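Long-range contacts in beta-galactosidase (Marinomonas sp. ef1, PDB 6Y2K), which hydrolyses terminal non-reducing beta-D-galactose residues from beta-D-galactosides, as a cold-active GH42 enzyme assembled into a hexamer: residues L518-V523 with R575-L579; L259-S263 with C305-W311; T74-K79 with F100-Y106; L89-E93 with L150-E154; P9-K14 with E52-S57. The contacts are given in a common frame with arbitrary orientation. Residues are numbered along the deposited sequence.

Interaction 1: residues L518-V523 with R575-L579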
# COMPACT_ATOMS: atom_id res chain seq x y z
N LEU A 518 -1.57 47.58 -15.64
CA LEU A 518 -2.58 46.82 -16.39
C LEU A 518 -3.43 45.92 -15.47
O LEU A 518 -4.63 45.75 -15.67
CB LEU A 518 -1.89 45.93 -17.43
CG LEU A 518 -2.28 45.98 -18.91
CD1 LEU A 518 -1.89 44.66 -19.57
CD2 LEU A 518 -3.74 46.32 -19.18
N LEU A 519 -2.75 45.30 -14.50
CA LEU A 519 -3.36 44.34 -13.58
C LEU A 519 -3.02 44.77 -12.16
O LEU A 519 -1.99 44.36 -11.63
CB LEU A 519 -2.83 42.94 -13.89
CG LEU A 519 -3.57 42.23 -15.03
CD1 LEU A 519 -2.73 41.16 -15.71
CD2 LEU A 519 -4.86 41.63 -14.49
N PRO A 520 -3.86 45.64 -11.55
CA PRO A 520 -3.49 46.19 -10.24
C PRO A 520 -3.55 45.16 -9.09
O PRO A 520 -4.63 44.83 -8.59
CB PRO A 520 -4.47 47.34 -10.04
CG PRO A 520 -5.63 47.03 -10.92
CD PRO A 520 -5.07 46.28 -12.10
N LEU A 521 -2.37 44.68 -8.71
CA LEU A 521 -2.22 43.79 -7.56
C LEU A 521 -0.80 43.92 -7.01
O LEU A 521 0.08 44.45 -7.68
CB LEU A 521 -2.51 42.35 -7.98
CG LEU A 521 -1.59 41.77 -9.07
CD1 LEU A 521 -0.60 40.78 -8.46
CD2 LEU A 521 -2.40 41.08 -10.15
N THR A 522 -0.60 43.42 -5.79
CA THR A 522 0.71 43.44 -5.15
C THR A 522 1.03 42.05 -4.60
O THR A 522 0.25 41.50 -3.83
CB THR A 522 0.74 44.46 -3.99
OG1 THR A 522 0.47 45.76 -4.51
CG2 THR A 522 2.11 44.47 -3.30
N VAL A 523 2.16 41.48 -5.01
CA VAL A 523 2.67 40.25 -4.41
C VAL A 523 3.42 40.67 -3.15
O VAL A 523 4.53 41.20 -3.22
CB VAL A 523 3.61 39.47 -5.34
CG1 VAL A 523 4.13 38.20 -4.65
CG2 VAL A 523 2.91 39.12 -6.64
N ARG A 575 -10.48 41.46 -20.28
CA ARG A 575 -9.50 40.74 -21.09
C ARG A 575 -8.13 40.54 -20.42
O ARG A 575 -7.20 40.09 -21.07
CB ARG A 575 -9.31 41.49 -22.43
CG ARG A 575 -10.58 41.61 -23.27
CD ARG A 575 -10.29 42.18 -24.65
NE ARG A 575 -9.94 43.61 -24.60
CZ ARG A 575 -8.70 44.13 -24.54
NH1 ARG A 575 -7.60 43.37 -24.54
NH2 ARG A 575 -8.56 45.46 -24.49
N HIS A 576 -8.00 40.86 -19.13
CA HIS A 576 -6.72 40.76 -18.42
C HIS A 576 -6.83 39.94 -17.14
O HIS A 576 -7.67 40.22 -16.29
CB HIS A 576 -6.18 42.16 -18.11
CG HIS A 576 -6.13 43.06 -19.31
ND1 HIS A 576 -7.14 43.94 -19.63
CD2 HIS A 576 -5.20 43.19 -20.28
CE1 HIS A 576 -6.83 44.59 -20.74
NE2 HIS A 576 -5.66 44.15 -21.16
N TYR A 577 -5.96 38.93 -17.00
CA TYR A 577 -5.96 38.02 -15.85
C TYR A 577 -4.54 37.76 -15.35
O TYR A 577 -3.60 37.74 -16.15
CB TYR A 577 -6.66 36.69 -16.21
CG TYR A 577 -8.08 36.93 -16.67
CD1 TYR A 577 -8.36 37.32 -17.98
CD2 TYR A 577 -9.15 36.82 -15.77
CE1 TYR A 577 -9.66 37.57 -18.39
CE2 TYR A 577 -10.45 37.06 -16.17
CZ TYR A 577 -10.71 37.44 -17.48
OH TYR A 577 -12.00 37.69 -17.88
N TYR A 578 -4.40 37.61 -14.04
CA TYR A 578 -3.15 37.23 -13.38
C TYR A 578 -3.34 35.96 -12.55
O TYR A 578 -4.31 35.85 -11.78
CB TYR A 578 -2.63 38.35 -12.46
CG TYR A 578 -1.30 38.01 -11.82
CD1 TYR A 578 -0.11 38.15 -12.53
CD2 TYR A 578 -1.23 37.49 -10.52
CE1 TYR A 578 1.11 37.80 -11.96
CE2 TYR A 578 -0.01 37.16 -9.94
CZ TYR A 578 1.16 37.31 -10.67
OH TYR A 578 2.38 36.98 -10.12
N LEU A 579 -2.40 35.03 -12.68
CA LEU A 579 -2.36 33.79 -11.90
C LEU A 579 -1.14 33.84 -10.99
O LEU A 579 -0.02 34.00 -11.47
CB LEU A 579 -2.28 32.59 -12.85
CG LEU A 579 -2.02 31.18 -12.28
CD1 LEU A 579 -3.14 30.76 -11.34
CD2 LEU A 579 -1.87 30.19 -13.43

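Interaction 2: residues L259-S263 with C305-W311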
# COMPACT_ATOMS: atom_id res chain seq x y z
N LEU A 259 19.65 33.43 -39.15
CA LEU A 259 19.45 32.25 -39.97
C LEU A 259 18.10 32.31 -40.68
O LEU A 259 17.24 33.13 -40.35
CB LEU A 259 19.54 30.99 -39.10
CG LEU A 259 20.92 30.72 -38.47
CD1 LEU A 259 20.79 29.72 -37.33
CD2 LEU A 259 21.93 30.21 -39.50
N ASP A 260 17.94 31.43 -41.67
CA ASP A 260 16.71 31.37 -42.47
C ASP A 260 15.70 30.37 -41.94
O ASP A 260 14.49 30.54 -42.14
CB ASP A 260 17.05 31.02 -43.92
CG ASP A 260 17.98 32.03 -44.54
OD1 ASP A 260 17.70 33.25 -44.44
OD2 ASP A 260 19.01 31.61 -45.11
N VAL A 261 16.18 29.31 -41.29
CA VAL A 261 15.34 28.19 -40.86
C VAL A 261 15.79 27.75 -39.47
O VAL A 261 16.99 27.75 -39.18
CB VAL A 261 15.50 26.97 -41.81
CG1 VAL A 261 14.62 25.81 -41.34
CG2 VAL A 261 15.19 27.35 -43.26
N ALA A 262 14.83 27.39 -38.63
CA ALA A 262 15.11 26.72 -37.36
C ALA A 262 14.86 25.24 -37.58
O ALA A 262 13.76 24.86 -37.99
CB ALA A 262 14.22 27.25 -36.26
N SER A 263 15.86 24.42 -37.34
CA SER A 263 15.68 22.97 -37.36
C SER A 263 15.96 22.43 -35.98
O SER A 263 16.63 23.08 -35.17
CB SER A 263 16.57 22.29 -38.39
OG SER A 263 17.93 22.29 -38.01
N CYS A 305 11.32 30.53 -33.47
CA CYS A 305 12.74 30.82 -33.69
C CYS A 305 13.12 30.94 -35.17
O CYS A 305 14.05 31.68 -35.51
CB CYS A 305 13.63 29.75 -33.05
SG CYS A 305 13.55 29.69 -31.24
N GLY A 306 12.43 30.19 -36.02
CA GLY A 306 12.63 30.22 -37.47
C GLY A 306 11.81 31.25 -38.23
O GLY A 306 11.76 31.20 -39.47
N ASN A 307 11.15 32.16 -37.52
CA ASN A 307 10.27 33.16 -38.12
C ASN A 307 9.30 32.52 -39.13
O ASN A 307 9.13 32.99 -40.26
CB ASN A 307 11.12 34.28 -38.75
CG ASN A 307 11.89 35.06 -37.70
OD1 ASN A 307 11.29 35.73 -36.86
ND2 ASN A 307 13.22 34.97 -37.73
N GLY A 308 8.67 31.42 -38.71
CA GLY A 308 7.73 30.66 -39.55
C GLY A 308 8.28 29.39 -40.18
O GLY A 308 7.51 28.47 -40.48
N ARG A 309 9.60 29.32 -40.38
CA ARG A 309 10.24 28.20 -41.07
C ARG A 309 10.88 27.17 -40.11
O ARG A 309 11.85 27.47 -39.40
CB ARG A 309 11.28 28.74 -42.04
CG ARG A 309 10.68 29.64 -43.11
CD ARG A 309 11.64 29.87 -44.26
NE ARG A 309 11.95 28.62 -44.96
CZ ARG A 309 12.99 28.45 -45.79
NH1 ARG A 309 13.85 29.44 -46.03
NH2 ARG A 309 13.17 27.27 -46.38
N LEU A 310 10.31 25.97 -40.12
CA LEU A 310 10.67 24.87 -39.22
C LEU A 310 11.05 23.66 -40.03
O LEU A 310 10.31 23.28 -40.93
CB LEU A 310 9.45 24.50 -38.37
CG LEU A 310 9.52 23.24 -37.49
CD1 LEU A 310 10.53 23.44 -36.36
CD2 LEU A 310 8.15 22.89 -36.93
N TRP A 311 12.20 23.05 -39.70
CA TRP A 311 12.56 21.71 -40.14
C TRP A 311 12.82 20.83 -38.92
O TRP A 311 13.09 21.34 -37.83
CB TRP A 311 13.86 21.70 -40.97
CG TRP A 311 13.87 22.44 -42.28
CD1 TRP A 311 12.84 23.06 -42.91
CD2 TRP A 311 15.01 22.62 -43.13
NE1 TRP A 311 13.25 23.63 -44.09
CE2 TRP A 311 14.59 23.36 -44.25
CE3 TRP A 311 16.35 22.22 -43.04
CZ2 TRP A 311 15.47 23.73 -45.29
CZ3 TRP A 311 17.23 22.58 -44.08
CH2 TRP A 311 16.77 23.32 -45.19
O HOH W 1 15.53 35.00 -39.15
O HOH W 2 12.91 32.49 -41.84

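Interaction 3: residues T74-K79 with F100-Y106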
# COMPACT_ATOMS: atom_id res chain seq x y z
N THR A 74 32.74 22.36 -37.85
CA THR A 74 33.38 23.03 -36.71
C THR A 74 33.02 22.48 -35.32
O THR A 74 33.62 22.90 -34.33
CB THR A 74 33.11 24.55 -36.75
OG1 THR A 74 31.70 24.79 -36.80
CG2 THR A 74 33.75 25.18 -37.97
N ALA A 75 32.07 21.54 -35.25
CA ALA A 75 31.72 20.89 -33.98
C ALA A 75 32.81 19.96 -33.48
O ALA A 75 32.93 19.74 -32.27
CB ALA A 75 30.42 20.11 -34.13
N THR A 76 33.58 19.40 -34.41
CA THR A 76 34.58 18.39 -34.12
C THR A 76 35.91 18.70 -34.83
O THR A 76 36.28 18.02 -35.79
CB THR A 76 34.07 16.98 -34.52
OG1 THR A 76 33.42 17.03 -35.79
CG2 THR A 76 33.08 16.47 -33.50
N PRO A 77 36.65 19.73 -34.35
CA PRO A 77 37.96 20.01 -34.94
C PRO A 77 38.98 18.91 -34.60
O PRO A 77 38.83 18.22 -33.58
CB PRO A 77 38.36 21.34 -34.31
CG PRO A 77 37.64 21.37 -33.00
CD PRO A 77 36.33 20.68 -33.26
N PRO A 78 40.01 18.72 -35.47
CA PRO A 78 40.94 17.60 -35.26
C PRO A 78 41.93 17.83 -34.11
O PRO A 78 42.14 18.97 -33.69
CB PRO A 78 41.70 17.50 -36.59
CG PRO A 78 41.13 18.52 -37.51
CD PRO A 78 40.35 19.50 -36.67
N LYS A 79 42.56 16.75 -33.66
CA LYS A 79 43.48 16.81 -32.52
C LYS A 79 44.71 17.68 -32.79
O LYS A 79 45.16 18.40 -31.89
CB LYS A 79 43.93 15.41 -32.11
CG LYS A 79 44.78 15.34 -30.84
CD LYS A 79 44.21 16.14 -29.67
CE LYS A 79 44.59 15.53 -28.32
NZ LYS A 79 46.07 15.44 -28.14
N PHE A 100 39.69 16.76 -25.88
CA PHE A 100 39.52 15.95 -27.09
C PHE A 100 39.24 14.47 -26.75
O PHE A 100 39.67 13.96 -25.71
CB PHE A 100 40.79 16.05 -27.94
CG PHE A 100 40.67 15.43 -29.31
CD1 PHE A 100 40.23 16.18 -30.40
CD2 PHE A 100 41.02 14.11 -29.52
CE1 PHE A 100 40.11 15.61 -31.67
CE2 PHE A 100 40.90 13.53 -30.79
CZ PHE A 100 40.45 14.29 -31.86
N GLY A 101 38.56 13.80 -27.68
CA GLY A 101 38.23 12.38 -27.59
C GLY A 101 36.75 12.06 -27.77
O GLY A 101 36.39 10.87 -27.84
N SER A 102 35.91 13.10 -27.79
CA SER A 102 34.48 12.99 -28.05
C SER A 102 34.13 14.06 -29.10
O SER A 102 34.68 14.01 -30.22
CB SER A 102 33.68 13.11 -26.72
OG SER A 102 33.80 14.39 -26.11
N ARG A 103 33.26 15.01 -28.77
CA ARG A 103 32.93 16.11 -29.68
C ARG A 103 32.66 17.39 -28.89
O ARG A 103 32.55 17.34 -27.67
CB ARG A 103 31.71 15.76 -30.56
CG ARG A 103 30.43 15.40 -29.80
CD ARG A 103 29.25 15.21 -30.76
NE ARG A 103 28.04 14.76 -30.07
CZ ARG A 103 26.93 14.32 -30.67
NH1 ARG A 103 26.83 14.24 -32.00
NH2 ARG A 103 25.90 13.95 -29.92
N ARG A 104 32.57 18.51 -29.62
CA ARG A 104 32.26 19.83 -29.06
C ARG A 104 33.33 20.36 -28.08
O ARG A 104 33.03 21.12 -27.15
CB ARG A 104 30.85 19.86 -28.43
CG ARG A 104 29.72 19.60 -29.43
CD ARG A 104 28.44 20.34 -29.01
NE ARG A 104 28.79 21.74 -28.84
CZ ARG A 104 28.96 22.60 -29.83
NH1 ARG A 104 28.73 22.25 -31.10
NH2 ARG A 104 29.36 23.83 -29.56
N HIS A 105 34.58 20.01 -28.35
CA HIS A 105 35.75 20.39 -27.52
C HIS A 105 36.29 21.78 -27.89
O HIS A 105 37.39 21.92 -28.42
CB HIS A 105 36.86 19.32 -27.59
CG HIS A 105 36.99 18.68 -28.94
ND1 HIS A 105 36.29 17.54 -29.28
CD2 HIS A 105 37.68 19.04 -30.05
CE1 HIS A 105 36.57 17.22 -30.53
NE2 HIS A 105 37.41 18.11 -31.02
N TYR A 106 35.49 22.80 -27.61
CA TYR A 106 35.93 24.18 -27.68
C TYR A 106 35.01 25.06 -26.85
O TYR A 106 33.84 24.71 -26.61
CB TYR A 106 35.94 24.69 -29.13
CG TYR A 106 34.59 24.76 -29.84
CD1 TYR A 106 33.77 25.89 -29.73
CD2 TYR A 106 34.15 23.70 -30.64
CE1 TYR A 106 32.55 25.96 -30.39
CE2 TYR A 106 32.92 23.76 -31.29
CZ TYR A 106 32.12 24.89 -31.17
OH TYR A 106 30.91 24.94 -31.82

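Interaction 4: residues L89-E93 with L150-E154. With GOL (glycerol), chain E.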
# COMPACT_ATOMS: atom_id res chain seq x y z
N LEU A 89 40.24 25.18 -25.52
CA LEU A 89 39.50 24.20 -24.73
C LEU A 89 38.71 24.83 -23.59
O LEU A 89 39.21 25.68 -22.87
CB LEU A 89 40.43 23.11 -24.20
CG LEU A 89 41.08 22.20 -25.26
CD1 LEU A 89 42.12 21.29 -24.60
CD2 LEU A 89 40.06 21.37 -26.01
N ALA A 90 37.46 24.39 -23.45
CA ALA A 90 36.61 24.81 -22.35
C ALA A 90 37.07 24.23 -21.02
O ALA A 90 37.82 23.24 -20.99
CB ALA A 90 35.18 24.38 -22.62
N LYS A 91 36.64 24.84 -19.93
CA LYS A 91 36.67 24.19 -18.62
C LYS A 91 35.27 24.06 -18.08
O LYS A 91 34.44 24.96 -18.26
CB LYS A 91 37.53 24.98 -17.63
CG LYS A 91 39.00 24.87 -17.93
CD LYS A 91 39.84 25.61 -16.92
CE LYS A 91 41.31 25.39 -17.24
NZ LYS A 91 42.15 26.08 -16.23
N ASP A 92 35.00 22.94 -17.43
CA ASP A 92 33.70 22.71 -16.80
C ASP A 92 33.57 23.54 -15.51
O ASP A 92 34.50 24.25 -15.11
CB ASP A 92 33.43 21.21 -16.56
CG ASP A 92 34.43 20.54 -15.64
OD1 ASP A 92 35.02 21.19 -14.74
OD2 ASP A 92 34.62 19.32 -15.83
N GLU A 93 32.40 23.46 -14.90
CA GLU A 93 32.08 24.21 -13.69
C GLU A 93 33.01 23.87 -12.52
O GLU A 93 33.29 24.72 -11.68
CB GLU A 93 30.62 23.94 -13.30
CG GLU A 93 30.09 24.78 -12.16
CD GLU A 93 28.58 24.72 -12.05
OE1 GLU A 93 27.94 23.86 -12.71
OE2 GLU A 93 28.02 25.54 -11.30
N LEU A 150 28.13 27.32 -21.31
CA LEU A 150 28.90 27.84 -20.17
C LEU A 150 30.26 27.13 -20.11
O LEU A 150 30.34 25.90 -20.16
CB LEU A 150 28.15 27.64 -18.86
CG LEU A 150 26.78 28.32 -18.71
CD1 LEU A 150 26.24 28.10 -17.31
CD2 LEU A 150 26.84 29.81 -19.02
N SER A 151 31.32 27.93 -20.07
CA SER A 151 32.69 27.43 -19.95
C SER A 151 33.43 28.38 -19.02
O SER A 151 33.09 29.55 -18.91
CB SER A 151 33.37 27.36 -21.31
OG SER A 151 34.78 27.19 -21.19
N TYR A 152 34.43 27.84 -18.32
CA TYR A 152 35.05 28.53 -17.19
C TYR A 152 36.57 28.58 -17.33
O TYR A 152 37.31 28.39 -16.36
CB TYR A 152 34.61 27.85 -15.90
CG TYR A 152 33.10 27.85 -15.73
CD1 TYR A 152 32.45 28.91 -15.11
CD2 TYR A 152 32.32 26.79 -16.20
CE1 TYR A 152 31.07 28.92 -14.95
CE2 TYR A 152 30.94 26.79 -16.04
CZ TYR A 152 30.32 27.86 -15.42
OH TYR A 152 28.95 27.88 -15.26
N ALA A 153 37.02 28.85 -18.56
CA ALA A 153 38.43 28.98 -18.90
C ALA A 153 38.80 30.46 -19.00
O ALA A 153 37.92 31.34 -18.96
CB ALA A 153 38.70 28.28 -20.23
N GLU A 154 40.09 30.72 -19.16
CA GLU A 154 40.62 32.10 -19.26
C GLU A 154 39.96 32.88 -20.39
O GLU A 154 39.61 34.04 -20.20
CB GLU A 154 42.14 32.10 -19.44
CG GLU A 154 42.79 33.48 -19.29
CD GLU A 154 42.70 34.04 -17.87
OE1 GLU A 154 42.84 33.24 -16.91
OE2 GLU A 154 42.51 35.27 -17.70
C1 GOL E . 25.68 29.40 -12.69
O1 GOL E . 24.78 28.68 -13.55
C2 GOL E . 27.15 29.12 -12.96
O2 GOL E . 27.58 30.02 -13.99
C3 GOL E . 27.96 29.35 -11.68
O3 GOL E . 28.03 28.14 -10.91
O HOH W 3 42.02 28.54 -18.50
O HOH W 4 27.60 25.63 -15.29

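Interaction 5: residues P9-K14 with E52-S57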
# COMPACT_ATOMS: atom_id res chain seq x y z
N PRO A 9 28.74 9.64 -46.04
CA PRO A 9 29.45 8.92 -47.11
C PRO A 9 30.89 8.56 -46.72
O PRO A 9 31.38 7.49 -47.10
CB PRO A 9 29.42 9.90 -48.28
CG PRO A 9 29.19 11.23 -47.67
CD PRO A 9 28.36 11.00 -46.45
N GLU A 10 31.53 9.42 -45.92
CA GLU A 10 32.87 9.14 -45.39
C GLU A 10 32.97 7.92 -44.45
O GLU A 10 34.09 7.47 -44.15
CB GLU A 10 33.48 10.41 -44.73
CG GLU A 10 32.98 10.76 -43.33
CD GLU A 10 31.73 11.62 -43.27
OE1 GLU A 10 30.90 11.62 -44.23
OE2 GLU A 10 31.58 12.30 -42.23
N HIS A 11 31.84 7.39 -43.98
CA HIS A 11 31.84 6.15 -43.18
C HIS A 11 31.73 4.87 -44.00
O HIS A 11 31.85 3.78 -43.43
CB HIS A 11 30.71 6.18 -42.16
CG HIS A 11 30.85 7.28 -41.14
ND1 HIS A 11 29.89 7.53 -40.19
CD2 HIS A 11 31.83 8.19 -40.94
CE1 HIS A 11 30.26 8.56 -39.45
NE2 HIS A 11 31.44 8.97 -39.89
N TRP A 12 31.48 4.98 -45.31
CA TRP A 12 31.16 3.82 -46.16
C TRP A 12 32.07 3.79 -47.40
O TRP A 12 32.45 4.84 -47.90
CB TRP A 12 29.68 3.84 -46.60
CG TRP A 12 28.73 4.07 -45.45
CD1 TRP A 12 27.98 5.18 -45.22
CD2 TRP A 12 28.48 3.18 -44.35
NE1 TRP A 12 27.27 5.05 -44.05
CE2 TRP A 12 27.57 3.83 -43.49
CE3 TRP A 12 28.94 1.90 -44.01
CZ2 TRP A 12 27.10 3.24 -42.31
CZ3 TRP A 12 28.48 1.31 -42.82
CH2 TRP A 12 27.55 1.98 -42.00
N PRO A 13 32.39 2.58 -47.90
CA PRO A 13 33.18 2.54 -49.14
C PRO A 13 32.44 3.21 -50.31
O PRO A 13 31.21 3.18 -50.36
CB PRO A 13 33.40 1.04 -49.40
CG PRO A 13 32.48 0.31 -48.48
CD PRO A 13 32.07 1.24 -47.38
N LYS A 14 33.20 3.82 -51.21
CA LYS A 14 32.64 4.52 -52.38
C LYS A 14 31.77 3.63 -53.26
O LYS A 14 30.86 4.12 -53.93
CB LYS A 14 33.76 5.12 -53.24
CG LYS A 14 34.50 6.26 -52.58
CD LYS A 14 35.41 7.00 -53.55
CE LYS A 14 36.19 8.10 -52.85
NZ LYS A 14 37.00 8.90 -53.81
N GLU A 52 38.26 15.58 -52.73
CA GLU A 52 37.80 14.65 -53.77
C GLU A 52 36.57 13.83 -53.34
O GLU A 52 35.62 13.68 -54.11
CB GLU A 52 38.94 13.73 -54.21
CG GLU A 52 38.61 12.75 -55.33
CD GLU A 52 39.74 11.77 -55.56
OE1 GLU A 52 39.63 10.61 -55.10
OE2 GLU A 52 40.76 12.17 -56.18
N TRP A 53 36.60 13.29 -52.11
CA TRP A 53 35.49 12.49 -51.58
C TRP A 53 34.16 13.26 -51.61
O TRP A 53 33.13 12.72 -52.01
CB TRP A 53 35.79 12.00 -50.14
CG TRP A 53 35.80 13.09 -49.11
CD1 TRP A 53 36.83 13.94 -48.83
CD2 TRP A 53 34.72 13.47 -48.25
NE1 TRP A 53 36.46 14.83 -47.85
CE2 TRP A 53 35.17 14.56 -47.47
CE3 TRP A 53 33.42 13.00 -48.06
CZ2 TRP A 53 34.36 15.19 -46.52
CZ3 TRP A 53 32.61 13.62 -47.12
CH2 TRP A 53 33.09 14.70 -46.35
N LEU A 54 34.21 14.52 -51.22
CA LEU A 54 33.01 15.35 -51.11
C LEU A 54 32.58 15.85 -52.49
O LEU A 54 31.38 15.89 -52.78
CB LEU A 54 33.27 16.51 -50.16
CG LEU A 54 32.11 17.45 -49.82
CD1 LEU A 54 30.88 16.68 -49.35
CD2 LEU A 54 32.57 18.44 -48.75
N ASP A 55 33.55 16.22 -53.33
CA ASP A 55 33.28 16.56 -54.74
C ASP A 55 32.47 15.46 -55.42
O ASP A 55 31.47 15.74 -56.09
CB ASP A 55 34.59 16.75 -55.54
CG ASP A 55 35.44 17.91 -55.04
OD1 ASP A 55 34.91 18.89 -54.46
OD2 ASP A 55 36.68 17.84 -55.25
N GLU A 56 32.90 14.21 -55.24
CA GLU A 56 32.25 13.06 -55.85
C GLU A 56 30.90 12.73 -55.23
O GLU A 56 29.95 12.40 -55.95
CB GLU A 56 33.15 11.83 -55.80
CG GLU A 56 34.37 11.98 -56.69
CD GLU A 56 35.40 10.88 -56.53
OE1 GLU A 56 35.20 9.93 -55.72
OE2 GLU A 56 36.44 10.97 -57.21
N SER A 57 30.81 12.80 -53.90
CA SER A 57 29.56 12.52 -53.19
C SER A 57 28.45 13.49 -53.58
O SER A 57 27.33 13.06 -53.85
CB SER A 57 29.77 12.53 -51.66
OG SER A 57 28.54 12.35 -50.98
O HOH W 5 38.63 10.46 -52.40

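Interaction 1: residues L518-V523 with R575-L579
Residues 518-523 and 575-579 run almost in the same direction, their touching parts 11° apart, yet the nearest CA atoms, those of Leu519 and His576, are 6.9 Å apart. That is too far for backbone pairing, so the contact is made by side chains packing on side chains and on the backbone of 576-578. Two CH-pi interactions stand out. Leu518 CD2 lies over the imidazole of His576, 3.7 Å from the ring centroid and 19° off the normal, and Leu521 CD1 covers the Tyr578 ring at 4.2 Å and 24°. A branched aliphatic chain suits such a place, since its methyl can settle on a flat ring. Each strand belongs to a different sheet: 576-579 lies inside the mixed sheet of the trimerisation domain, between strands 490-493 and 568-573, whereas 521-528 pairs with 549-555 in a two-stranded antiparallel sheet laid over it. Extended backbones alternate their side chains, so Leu519, Leu521 and Val523 point toward the larger sheet, as His576 and Tyr578 point back, while Tyr577 turns away. Aliphatic packing fills the middle, with Leu521 CD2 3.6 Å from Tyr578 CB and Leu519 CD1 4.3 Å from the same CB. Leu519 also rests on backbone, its CD2 3.6 Å from His576 O and its CD1 3.6 Å from Tyr577 O. At the far end Val523 CG2 comes within 4.1 Å of Tyr578 OH, a hydroxyl that hydrogen-bonds to Glu551 of strand 549-555.

Interaction 2: residues L259-S263 with C305-W311
Cys305 ends helix 294-305, and its CB lies 4.1 Å from Ala262 CB, a methyl small enough for the helix end to come close. Gly306 follows, and here a CB would clash with both Ala262 N and Arg309 O. It opens a type I' turn closed by Arg309 N to Gly306 O at 3.0 Å, and a water joins Gly306 O to Asp260 O. Asn307 and Gly308 take the positive phi angles of this turn; Asn307 is also the C-prime residue of a Schellman motif. Arg309 O then accepts Ala262 N at 3.1 Å, while its guanidinium lies flat against Val261, CZ 3.5 Å from CG2, and is neutralised by Glu347 and Asp238. Here the chain enters the seventh strand of the TIM barrel beside the sixth, completing the beta-alpha-beta crossover between them. Leu310 is the bridge partner of Ala262, whose two bonds straddle it in the parallel pattern: Trp311 N reaches Ala262 O at 2.9 Å. Beyond it, the five-membered ring of Trp311 takes Val261 CG1 over its face, 3.5 Å from the centroid, while its NE1 bonds to Glu347.

Interaction 3: residues T74-K79 with F100-Y106
Two loops without regular structure meet here, so the polar groups are met one by one rather than in a regular ladder. Arg104, at positive phi, donates its N to Ala75 O at 2.9 Å. Pro77 O takes His105 NE2 at 2.9 Å and 169°, so NE2 carries a proton. Thr74 O is met by Tyr113 OH, and Thr74 OG1 bonds to Asp140 and Gln226. Asp140 also forms a salt bridge with Arg104 NH1, while Arg104 NE reaches Thr148 and Arg103 NE reaches His146. Lys79, just after the N-cap Pro78, lays its chain over Phe100, with CB 3.7 Å from the ring centroid, and sends NZ on to Asp83 and to Glu192 O and Glu194 of the second subunit. Ser102 OG bonds to Thr201 N of that subunit. With long side chains carrying their charges to outside acceptors and aliphatic or aromatic parts sealing the gap, the buried loops following barrel strand 67-71 are tied at once to the barrel, through Asp140, and to the second subunit, through Lys79 and Ser102.

Interaction 4: residues L89-E93 with L150-E154
Tyr152 N donates to Lys91 O at 2.9 Å, the tightest direct bond between the two loops, and Lys91 N donates to Ser151 OG at 3.3 Å. Serine suits this place because its hydroxyl can also bond to Asp156, whose carboxylate also accepts Ala153 N at the start of the helix, where alanine as N-cap residue has no side-chain acceptor of its own. A glycerol, probably from the crystallisation liquor, spans the outer edge: its O3 donates to Glu93 OE2 at 2.6 Å, and its O2 is 2.8 Å from Tyr152 OH. One water joins Lys91 NZ, weakly, to Glu154 N. Packing then follows, small residues allowing close approach: Ala90 CB is 3.2 Å from Ser151 OG and Ala153 CB 3.7 Å from Leu89 O, while Glu93 CB lies 4.0 Å from Tyr152 CE2. The contact thus joins the loop between helices 79-84 and 111-128 to the start of helix 154-168, with Leu150 and Tyr152 resting on Phe211 of the long helix 205-233.

Interaction 5: residues P9-K14 with E52-S57
A short 3-10 turn over residues 9-11, with Trp12 N bonded to Pro9 O at 3.1 Å, faces the first turns of helix 52-63, where Glu56 N bonds to Glu52 O and Ser57 N to Trp53 O, each at 3.0 Å. The nearest CA atoms, Pro9 with Ser57 at 7.1 Å and Glu10 with Trp53 at 7.5 Å, keep the backbones apart. Pro9, rigid and apolar, fits the inner side: its CG sits 3.6 Å from Ser57 OG and, at the edge of the indole, 4.2 Å from Trp53 CZ3. At the outer rim the extended Lys14 reaches across, NZ donating to Glu56 OE1 at 2.8 Å and forming a longer salt bridge to Glu52 OE1 at 3.4 Å, with a water also joining Lys14 NZ to Glu52 OE1. Glu52 and Glu56, four residues apart, share one helix face, so a single lysine serves both. In this TIM barrel the loop after the first strand is thus joined to helix 52-63, which lies between the second strand, 29-34, and the third, 67-71.

How the interactions relate
From the N terminus, interaction 5 comes first, bringing the loop after the first barrel strand against helix 52-63, between the second and third. Interactions 3 and 4 then cross, since 89-93 lies between 74-79 and 100-106 while its partner 150-154 lies beyond; they touch where His105 O meets Leu89 CD2 at 3.6 Å, so the excursions after barrel strands three and four form one block. Interaction 2 follows in series, joining strands six and seven about 26 Å, centre to centre, from interaction 3. Interaction 1 closes last, in the trimerisation domain, about 61 Å from interaction 5 between centres. Interactions 3 and 5 both reach the second subunit.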